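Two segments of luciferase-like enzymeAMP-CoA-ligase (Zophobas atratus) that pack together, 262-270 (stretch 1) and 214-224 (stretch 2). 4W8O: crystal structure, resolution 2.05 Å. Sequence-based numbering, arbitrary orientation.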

# COMPACT_ATOMS: atom_id res chain seq x y z
N TYR A 262 -5.36 18.14 -12.59
CA TYR A 262 -5.81 16.79 -12.95
C TYR A 262 -7.22 16.49 -12.46
O TYR A 262 -7.73 15.40 -12.69
CB TYR A 262 -4.81 15.75 -12.42
CG TYR A 262 -3.41 15.98 -12.95
CD1 TYR A 262 -3.12 15.82 -14.30
CD2 TYR A 262 -2.38 16.39 -12.10
CE1 TYR A 262 -1.85 16.04 -14.80
CE2 TYR A 262 -1.10 16.61 -12.59
CZ TYR A 262 -0.84 16.44 -13.94
OH TYR A 262 0.42 16.67 -14.43
N LYS A 263 -7.85 17.46 -11.80
CA LYS A 263 -9.20 17.28 -11.24
C LYS A 263 -9.23 16.09 -10.30
O LYS A 263 -10.07 15.20 -10.43
CB LYS A 263 -10.23 17.12 -12.36
CG LYS A 263 -10.18 18.23 -13.40
CD LYS A 263 -11.30 18.08 -14.41
CE LYS A 263 -11.03 18.89 -15.67
NZ LYS A 263 -10.97 20.35 -15.39
N LEU A 264 -8.31 16.09 -9.34
CA LEU A 264 -8.20 15.00 -8.39
C LEU A 264 -9.43 14.93 -7.51
O LEU A 264 -9.99 15.95 -7.13
CB LEU A 264 -6.96 15.17 -7.50
CG LEU A 264 -5.59 15.24 -8.18
CD1 LEU A 264 -4.51 15.50 -7.14
CD2 LEU A 264 -5.31 13.97 -8.98
N THR A 265 -9.83 13.71 -7.19
CA THR A 265 -10.93 13.44 -6.28
C THR A 265 -10.41 13.08 -4.90
O THR A 265 -11.17 13.17 -3.93
CB THR A 265 -11.77 12.25 -6.76
OG1 THR A 265 -10.97 11.06 -6.80
CG2 THR A 265 -12.34 12.53 -8.14
N SER A 266 -9.15 12.65 -4.81
CA SER A 266 -8.61 12.16 -3.54
C SER A 266 -7.12 12.39 -3.40
O SER A 266 -6.40 12.63 -4.38
CB SER A 266 -8.88 10.66 -3.38
OG SER A 266 -9.83 10.19 -4.32
N LEU A 267 -6.65 12.25 -2.17
CA LEU A 267 -5.25 12.35 -1.86
C LEU A 267 -4.99 11.59 -0.58
O LEU A 267 -5.75 11.71 0.38
CB LEU A 267 -4.87 13.83 -1.72
CG LEU A 267 -3.78 14.25 -0.75
CD1 LEU A 267 -2.42 13.79 -1.27
CD2 LEU A 267 -3.81 15.77 -0.59
N PHE A 268 -3.93 10.76 -0.56
CA PHE A 268 -3.45 10.22 0.70
C PHE A 268 -2.14 10.90 1.08
O PHE A 268 -1.25 11.05 0.25
CB PHE A 268 -3.23 8.71 0.67
CG PHE A 268 -2.46 8.21 1.86
CD1 PHE A 268 -3.08 8.06 3.09
CD2 PHE A 268 -1.09 7.99 1.78
CE1 PHE A 268 -2.37 7.65 4.20
CE2 PHE A 268 -0.37 7.58 2.89
CZ PHE A 268 -1.01 7.41 4.10
N VAL A 269 -2.03 11.28 2.35
CA VAL A 269 -0.80 11.85 2.91
C VAL A 269 -0.88 11.84 4.44
O VAL A 269 -1.96 11.99 5.02
CB VAL A 269 -0.53 13.28 2.37
CG1 VAL A 269 -1.53 14.28 2.92
CG2 VAL A 269 0.89 13.72 2.68
N ALA A 270 0.26 11.66 5.09
CA ALA A 270 0.31 11.63 6.54
C ALA A 270 -0.11 12.99 7.12
O ALA A 270 0.05 14.03 6.45
CB ALA A 270 1.69 11.21 7.02
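Stretch 2 214-224: YDCRSILHFTT

The most unusual feature of this contact is a very short hydrogen bond, 2.5 Å from S266 OG to the carbonyl oxygen O of D215, which ties the start of one strand to the loop leading into the other. S266 OG in turn accepts a hydrogen bond from T265 OG1 (2.9 Å), and T265 OG1 accepts one from S218 N (3.0 Å), so two neighbouring hydroxyls of stretch 1 link D215 to S218. Between these two residues, stretch 2 makes a turn held by its own side chains: D215 OD1 takes R217 N (3.1 Å) and R217 NE (3.0 Å), and D215 OD2 forms a salt bridge with R217 NH2 (2.7 Å).

From S218 to H221 stretch 2 is an extended strand running parallel to strand 266-268, with the axes 4.4 Å apart at closest approach and crossing at -25°. S218 O opens the ladder by accepting both T265 N (3.0 Å) and S266 N (3.1 Å). L220 then sits between alternate residues of its partner, its N donating to S266 O (3.1 Å) and its O accepting F268 N (2.9 Å). CA-H...O contacts fill in beside these bonds, I219 CA to S266 O at 3.5 Å and L267 CA to L220 O at 3.3 Å. In register, S266 pairs with I219 (CA to CA 4.5 Å) and L267 with L220 (CA to CA 4.6 Å).

L220 and L267 share one face of the sheet. L220 CB packs on L264 CD1 (3.5 Å), and L220 CG lies 4.2 Å from L267 CD1. Beyond the strand, the CA-to-CB bond of F222 points sideways, but the end of its side chain comes nearer to stretch 1, with CE2 3.6 Å from L267 CD1 and CD2 4.0 Å from V269 CG2. Here water 1 replaces a direct backbone bond, accepting from F222 N (3.0 Å) and donating to F268 O (2.8 Å). T223 CG2 meets the edge of the F268 ring, 4.0 Å from CE2.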

# COMPACT_ATOMS: atom_id res chain seq x y z
N TYR A 214 -14.63 4.82 0.08
CA TYR A 214 -14.08 6.14 -0.24
C TYR A 214 -13.71 6.28 -1.72
O TYR A 214 -13.39 5.32 -2.40
CB TYR A 214 -12.90 6.50 0.68
CG TYR A 214 -11.74 5.53 0.68
CD1 TYR A 214 -10.75 5.59 -0.29
CD2 TYR A 214 -11.62 4.56 1.68
CE1 TYR A 214 -9.69 4.71 -0.28
CE2 TYR A 214 -10.57 3.67 1.68
CZ TYR A 214 -9.60 3.75 0.70
OH TYR A 214 -8.55 2.88 0.70
N ASP A 215 -13.78 7.52 -2.20
CA ASP A 215 -13.58 7.87 -3.60
C ASP A 215 -12.10 7.79 -3.97
O ASP A 215 -11.26 8.42 -3.31
CB ASP A 215 -14.11 9.30 -3.82
CG ASP A 215 -14.25 9.67 -5.28
OD1 ASP A 215 -13.59 9.07 -6.15
OD2 ASP A 215 -15.04 10.60 -5.57
N CYS A 216 -11.78 7.03 -5.03
CA CYS A 216 -10.41 6.85 -5.53
C CYS A 216 -10.28 7.12 -7.03
O CYS A 216 -9.27 6.75 -7.63
CB CYS A 216 -9.93 5.41 -5.28
SG CYS A 216 -9.50 4.99 -3.59
N ARG A 217 -11.29 7.73 -7.65
CA ARG A 217 -11.32 7.85 -9.11
C ARG A 217 -10.07 8.52 -9.68
O ARG A 217 -9.54 8.11 -10.71
CB ARG A 217 -12.57 8.60 -9.56
CG ARG A 217 -13.87 7.83 -9.34
CD ARG A 217 -15.08 8.71 -9.59
NE ARG A 217 -15.12 9.83 -8.65
CZ ARG A 217 -15.87 10.92 -8.78
NH1 ARG A 217 -16.68 11.06 -9.83
NH2 ARG A 217 -15.82 11.87 -7.86
N SER A 218 -9.60 9.54 -8.98
CA SER A 218 -8.32 10.15 -9.29
C SER A 218 -7.59 10.48 -7.98
O SER A 218 -7.87 11.49 -7.33
CB SER A 218 -8.53 11.39 -10.16
OG SER A 218 -7.30 11.79 -10.72
N ILE A 219 -6.66 9.60 -7.60
CA ILE A 219 -6.02 9.67 -6.28
C ILE A 219 -4.53 10.01 -6.38
O ILE A 219 -3.79 9.37 -7.12
CB ILE A 219 -6.23 8.38 -5.45
CG1 ILE A 219 -5.57 8.52 -4.07
CG2 ILE A 219 -5.71 7.15 -6.17
CD1 ILE A 219 -5.98 7.45 -3.07
N LEU A 220 -4.12 11.03 -5.63
CA LEU A 220 -2.72 11.46 -5.55
C LEU A 220 -2.08 10.87 -4.29
O LEU A 220 -2.71 10.80 -3.24
CB LEU A 220 -2.62 12.99 -5.50
CG LEU A 220 -1.25 13.65 -5.27
CD1 LEU A 220 -0.24 13.25 -6.33
CD2 LEU A 220 -1.40 15.17 -5.24
N HIS A 221 -0.83 10.43 -4.41
CA HIS A 221 -0.06 10.07 -3.23
C HIS A 221 1.41 10.34 -3.44
O HIS A 221 1.87 10.54 -4.56
CB HIS A 221 -0.30 8.61 -2.86
CG HIS A 221 0.38 7.65 -3.78
ND1 HIS A 221 1.49 6.93 -3.40
CD2 HIS A 221 0.14 7.32 -5.06
CE1 HIS A 221 1.89 6.18 -4.41
NE2 HIS A 221 1.09 6.40 -5.43
N PHE A 222 2.15 10.33 -2.34
CA PHE A 222 3.58 10.62 -2.34
C PHE A 222 4.42 9.44 -1.89
O PHE A 222 5.61 9.39 -2.19
CB PHE A 222 3.85 11.83 -1.44
CG PHE A 222 3.05 13.05 -1.80
CD1 PHE A 222 3.47 13.89 -2.82
CD2 PHE A 222 1.87 13.34 -1.15
CE1 PHE A 222 2.73 15.00 -3.18
CE2 PHE A 222 1.12 14.45 -1.50
CZ PHE A 222 1.55 15.28 -2.52
N THR A 223 3.82 8.52 -1.14
CA THR A 223 4.53 7.38 -0.58
C THR A 223 5.05 6.46 -1.67
O THR A 223 4.37 6.23 -2.67
CB THR A 223 3.63 6.52 0.34
OG1 THR A 223 2.35 6.32 -0.29
CG2 THR A 223 3.45 7.18 1.70
N THR A 224 6.24 5.92 -1.45
CA THR A 224 6.84 4.96 -2.36
C THR A 224 6.22 3.59 -2.14
O THR A 224 5.45 3.40 -1.19
CB THR A 224 8.36 4.85 -2.12
OG1 THR A 224 8.59 4.47 -0.76
CG2 THR A 224 9.04 6.19 -2.40
O HOH W 1 1.34 9.95 0.48